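Local atomic coordinates of putative iron-regulated protein A (Parabacteroides distasonis ATCC 8503, PDB entry 4ECG), a protein that binds calcium ions and belongs to the imelysin-like (peptidase family M75) proteins, a putative iron-regulated protein whose physiological role is not established. Residues A[27-30]-A[31-34]; A[257-260]-A[261-265]; A[345-348]-A[349-352]. All coordinates share one frame; numbering follows the deposited sequence.

Contact 1. Residues A[27-30]-A[31-34]; sequences PTED and QMSA
The hydroxyl of T28 sits between its own backbone N and carbonyl carbon (chi1 58°), which turns OG1 toward the first turn of the helix, where it accepts a hydrogen bond from Q31 N at 3.2 Å. That bond is somewhat bent, with an N-H...O angle of 142°. The return bond is straighter: T28 N donates to Q31 OE1 at 3.0 Å, the donor standing above the plane of the side-chain carbonyl. Q31 reaches back across T28, its amide carbon CD passing 3.3 Å from T28 OG1. With a leucine in place of Q31, T28 N would probably be left without its mate and the box reduced to the single bond from the backbone N here to T28 OG1. M32 behaves differently. Its chain bends at the selenium (chi3 -67°), bringing CE to 3.2 Å from T28 O, while M32 CG packs against P27 CG at 4.2 Å; L318, V225 and F379 also touch this selenomethionine. Backbone bonds from M32 N to T28 O and from S33 N to E29 O carry the turn onward, and S33 OG is bonded to H215. The reciprocal pair T28 and Q31 is a capping box, with T28 as N-cap of helix 29-68.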
# COMPACT_ATOMS: atom_id res chain seq x y z
N PRO A 27 -29.14 4.37 6.51
CA PRO A 27 -28.77 3.29 7.41
C PRO A 27 -28.81 3.69 8.89
O PRO A 27 -28.56 4.84 9.23
CB PRO A 27 -27.34 2.96 6.98
CG PRO A 27 -26.81 4.19 6.33
CD PRO A 27 -28.00 4.89 5.74
N THR A 28 -29.12 2.72 9.73
CA THR A 28 -29.19 2.92 11.16
C THR A 28 -27.78 2.84 11.69
O THR A 28 -26.82 2.44 10.97
CB THR A 28 -30.05 1.82 11.84
OG1 THR A 28 -29.50 0.53 11.54
CG2 THR A 28 -31.46 1.83 11.35
N GLU A 29 -27.65 3.22 12.96
CA GLU A 29 -26.37 3.14 13.64
C GLU A 29 -25.89 1.71 13.81
O GLU A 29 -24.71 1.46 13.57
CB GLU A 29 -26.37 3.91 14.96
CG GLU A 29 -26.38 5.41 14.68
CD GLU A 29 -26.19 6.26 15.90
OE1 GLU A 29 -25.30 5.94 16.70
OE2 GLU A 29 -26.93 7.26 16.04
N ASP A 30 -26.80 0.80 14.18
CA ASP A 30 -26.45 -0.61 14.32
C ASP A 30 -25.95 -1.14 12.97
O ASP A 30 -25.00 -1.97 12.92
CB ASP A 30 -27.59 -1.49 14.88
CG ASP A 30 -27.90 -1.23 16.40
OD1 ASP A 30 -27.01 -0.81 17.17
OD2 ASP A 30 -29.04 -1.48 16.84
N GLN A 31 -26.52 -0.63 11.88
CA GLN A 31 -26.13 -1.11 10.53
C GLN A 31 -24.73 -0.65 10.16
O GLN A 31 -23.92 -1.41 9.67
CB GLN A 31 -27.11 -0.63 9.44
CG GLN A 31 -28.23 -1.60 9.13
CD GLN A 31 -29.50 -0.94 8.57
OE1 GLN A 31 -29.52 0.22 8.21
NE2 GLN A 31 -30.56 -1.72 8.51
N MSE A 32 -24.47 0.62 10.40
CA MSE A 32 -23.17 1.22 10.17
C MSE A 32 -22.10 0.60 11.06
O MSE A 32 -20.98 0.40 10.62
CB MSE A 32 -23.24 2.74 10.41
CG MSE A 32 -23.78 3.54 9.22
SE MSE A 32 -23.97 5.41 9.62
CE MSE A 32 -25.37 5.33 10.92
N SER A 33 -22.46 0.31 12.31
CA SER A 33 -21.52 -0.32 13.26
C SER A 33 -21.08 -1.73 12.77
O SER A 33 -19.91 -2.14 12.91
CB SER A 33 -22.16 -0.37 14.64
OG SER A 33 -21.22 -0.74 15.62
N ALA A 34 -22.01 -2.45 12.16
CA ALA A 34 -21.72 -3.81 11.61
C ALA A 34 -20.79 -3.74 10.39
O ALA A 34 -19.97 -4.62 10.17
CB ALA A 34 -23.02 -4.58 11.28

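Contact 2. Residues A[257-260]-A[261-265]; sequences AWNG and SNKDA
The indole of W258 has the backbone of K263 over one face: K263 CA lies 3.6 Å from the centroid of the six-membered ring, close to the ring normal, a CH-pi contact displaced toward the rim. On the opposite face L352 packs, its CB lying over the five-membered ring at CG. At the edge of the indole, in its plane, comes A265 N, 3.7 Å from W258 CZ3, and the methyl CB of A265 packs on W258 CH2. The ring is placed there by its first torsion, with CG anti to the backbone N (chi1 174°), which carries the indole from near the C-terminal end of the helix to beneath the loop that follows. The side chain of K263 crosses the indole at about a right angle. Its CB lies by CZ2, its CG by CE2 and its CD 3.8 Å from W258 NE1, and the extended chain then runs on toward N259, where NZ stands 3.7 Å from N259 OD1.

S261 holds the turn together. Its OG donates to W258 O at 2.8 Å, while S261 N donates to the same oxygen at 2.9 Å from well above the carbonyl plane, so two bonds from one residue grip the carbonyl oxygen of W258 near the end of the helix. The same OG accepts from K263 N at 3.0 Å with a nearly straight N-H...O angle of 164°, which makes an ST turn and sets K263 CA over the ring. N270 also bonds to S261 OG, and touches W258. N262 OD1 accepts a weak bond from D264 N and a bond from N270 as well.

Chemically, the contact divides its work: one serine hydroxyl, donor to the helix carbonyl and acceptor from the loop N-H, links the two, while within this stretch backbone and aliphatic carbon of K263 and A265 meet the indole, probably through dispersion and CH-pi attraction.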
# COMPACT_ATOMS: atom_id res chain seq x y z
N ALA A 257 7.98 13.18 -15.42
CA ALA A 257 9.45 13.21 -15.45
C ALA A 257 9.95 12.66 -16.76
O ALA A 257 10.82 13.25 -17.38
CB ALA A 257 10.03 12.41 -14.25
N TRP A 258 9.39 11.53 -17.19
CA TRP A 258 9.71 10.91 -18.48
C TRP A 258 9.47 11.81 -19.64
O TRP A 258 10.32 11.91 -20.52
CB TRP A 258 8.91 9.65 -18.64
CG TRP A 258 9.02 8.95 -19.96
CD1 TRP A 258 8.12 9.01 -21.00
CD2 TRP A 258 10.06 8.02 -20.41
NE1 TRP A 258 8.52 8.23 -22.05
CE2 TRP A 258 9.67 7.60 -21.77
CE3 TRP A 258 11.21 7.50 -19.86
CZ2 TRP A 258 10.42 6.69 -22.51
CZ3 TRP A 258 11.96 6.58 -20.60
CH2 TRP A 258 11.57 6.17 -21.90
N ASN A 259 8.32 12.48 -19.64
CA ASN A 259 8.01 13.45 -20.71
C ASN A 259 9.02 14.61 -20.84
O ASN A 259 9.36 14.97 -21.95
CB ASN A 259 6.56 13.96 -20.62
CG ASN A 259 5.55 12.85 -20.89
OD1 ASN A 259 5.83 11.93 -21.66
ND2 ASN A 259 4.39 12.93 -20.26
N GLY A 260 9.51 15.14 -19.73
CA GLY A 260 10.60 16.10 -19.75
C GLY A 260 11.97 15.50 -20.10
O GLY A 260 12.90 16.27 -20.29
N SER A 261 12.13 14.17 -20.21
CA SER A 261 13.49 13.57 -20.34
C SER A 261 13.95 13.21 -21.77
O SER A 261 13.28 13.51 -22.75
CB SER A 261 13.56 12.30 -19.48
OG SER A 261 12.95 11.18 -20.15
N ASN A 262 15.09 12.54 -21.86
CA ASN A 262 15.61 12.00 -23.13
C ASN A 262 14.83 10.78 -23.67
O ASN A 262 15.10 10.33 -24.77
CB ASN A 262 17.12 11.64 -23.01
CG ASN A 262 17.42 10.59 -21.92
OD1 ASN A 262 16.53 9.98 -21.32
ND2 ASN A 262 18.68 10.37 -21.67
N LYS A 263 13.89 10.24 -22.89
CA LYS A 263 13.05 9.08 -23.26
C LYS A 263 13.84 7.80 -23.64
O LYS A 263 13.45 7.04 -24.52
CB LYS A 263 12.04 9.48 -24.32
CG LYS A 263 11.07 10.56 -23.84
CD LYS A 263 9.79 10.67 -24.68
CE LYS A 263 8.97 11.92 -24.32
NZ LYS A 263 7.60 11.93 -24.93
N ASP A 264 14.93 7.57 -22.92
CA ASP A 264 15.77 6.41 -23.05
C ASP A 264 15.64 5.58 -21.75
O ASP A 264 16.20 5.95 -20.69
CB ASP A 264 17.23 6.87 -23.28
CG ASP A 264 18.20 5.72 -23.44
OD1 ASP A 264 17.73 4.56 -23.55
OD2 ASP A 264 19.43 5.97 -23.42
N ALA A 265 14.83 4.51 -21.84
CA ALA A 265 14.54 3.57 -20.72
C ALA A 265 15.77 2.80 -20.24
O ALA A 265 15.81 2.36 -19.11
CB ALA A 265 13.44 2.59 -21.09

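Contact 3. Residues A[345-348]-A[349-352]; sequences GYPF and RNNL
Hydrogen bonds to main-chain oxygens come first. N351 ND2 donates to P347 O at 2.7 Å, almost straight at 169°, and that oxygen lies in the amide plane of N351. P347 O takes a second bond from N350 N at 3.1 Å; the two donors stand above opposite faces of the carbonyl plane, so the oxygen is gripped from both sides. One residue on, N351 N donates to F348 O at 3.0 Å. With CG beside its backbone N (chi1 -71°), N351 folds its amide back toward G345, its CG coming to 3.4 Å from G345 O.

The apolar contact is a CH-pi pair. L352 CD2 sits above the centre of the F348 ring, 3.5 Å from the centroid and 12° off the normal, slightly nearer CZ than CG. P347, which follows a cis peptide bond, puts CG 3.7 Å from N350 ND2 and lies alongside the aliphatic part of R349.

The guanidinium of R349 turns to partners outside the turn: NE makes a salt bridge with D158, and NH1 bonds to the carbonyl oxygen of A265. The turn, with its short 3-10 segment, lies in the connection from helix 324-343 to helix 355-377, and F348 packs against I251 and V255 of helix 239-259.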
# COMPACT_ATOMS: atom_id res chain seq x y z
N GLY A 345 1.38 -1.35 -20.24
CA GLY A 345 2.45 -2.21 -20.68
C GLY A 345 3.43 -2.55 -19.57
O GLY A 345 3.87 -1.69 -18.87
N TYR A 346 3.81 -3.81 -19.49
CA TYR A 346 4.67 -4.33 -18.45
C TYR A 346 6.07 -4.54 -18.96
O TYR A 346 6.26 -5.03 -20.09
CB TYR A 346 4.13 -5.69 -17.97
CG TYR A 346 5.08 -6.45 -17.04
CD1 TYR A 346 5.05 -6.26 -15.67
CD2 TYR A 346 6.02 -7.35 -17.56
CE1 TYR A 346 5.91 -6.97 -14.84
CE2 TYR A 346 6.88 -8.05 -16.73
CZ TYR A 346 6.82 -7.86 -15.38
OH TYR A 346 7.63 -8.55 -14.57
N PRO A 347 7.07 -4.21 -18.14
CA PRO A 347 6.95 -3.57 -16.85
C PRO A 347 6.74 -2.07 -17.08
O PRO A 347 7.10 -1.58 -18.14
CB PRO A 347 8.32 -3.82 -16.25
CG PRO A 347 9.25 -3.69 -17.43
CD PRO A 347 8.47 -4.29 -18.59
N PHE A 348 6.20 -1.36 -16.09
CA PHE A 348 5.92 0.13 -16.19
C PHE A 348 7.18 0.90 -16.47
O PHE A 348 7.18 1.84 -17.23
CB PHE A 348 5.39 0.62 -14.86
CG PHE A 348 4.83 2.03 -14.86
CD1 PHE A 348 4.09 2.53 -15.92
CD2 PHE A 348 4.99 2.82 -13.73
CE1 PHE A 348 3.55 3.79 -15.86
CE2 PHE A 348 4.45 4.09 -13.66
CZ PHE A 348 3.72 4.57 -14.72
N ARG A 349 8.28 0.51 -15.85
CA ARG A 349 9.54 1.22 -16.17
C ARG A 349 10.00 1.25 -17.60
O ARG A 349 10.86 2.07 -17.91
CB ARG A 349 10.71 0.81 -15.25
CG ARG A 349 11.14 -0.63 -15.34
CD ARG A 349 12.08 -0.90 -16.47
NE ARG A 349 13.46 -0.69 -16.12
CZ ARG A 349 14.26 0.22 -16.66
NH1 ARG A 349 13.83 1.11 -17.54
NH2 ARG A 349 15.54 0.21 -16.32
N ASN A 350 9.50 0.35 -18.45
CA ASN A 350 9.81 0.39 -19.88
C ASN A 350 8.68 0.86 -20.73
O ASN A 350 8.75 0.83 -21.94
CB ASN A 350 10.27 -1.00 -20.38
CG ASN A 350 11.66 -1.33 -19.93
OD1 ASN A 350 12.49 -0.45 -19.75
ND2 ASN A 350 11.93 -2.60 -19.74
N ASN A 351 7.60 1.32 -20.12
CA ASN A 351 6.41 1.68 -20.87
C ASN A 351 5.84 2.99 -20.39
O ASN A 351 4.62 3.22 -20.43
CB ASN A 351 5.37 0.54 -20.72
CG ASN A 351 5.77 -0.72 -21.48
OD1 ASN A 351 5.54 -0.80 -22.68
ND2 ASN A 351 6.37 -1.70 -20.78
N LEU A 352 6.71 3.86 -19.90
CA LEU A 352 6.26 5.17 -19.43
C LEU A 352 5.72 6.01 -20.59
O LEU A 352 4.94 6.90 -20.38
CB LEU A 352 7.37 5.92 -18.68
CG LEU A 352 7.82 5.23 -17.40
CD1 LEU A 352 9.15 5.82 -16.96
CD2 LEU A 352 6.79 5.23 -16.26

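Overall arrangement
Contact 1 comes first along the chain, at the start of helix 29-68; contacts 2 and 3 follow in that order, on the opposite side of the chain's centre. The centre of contact 1 is about 51 Å from that of contact 2 and about 44 Å from that of contact 3, and it touches neither. Contacts 2 and 3, with centres about 13 Å apart, meet directly: R349 NH1 probably donates to A265 O at 2.8 Å, and L352 packs against W258. The loop after helix 239-259 is thereby joined to the connection between helices 324-343 and 355-377, tying together two distant parts of the imelysin sequence range in this mainly helical, calcium-binding protein.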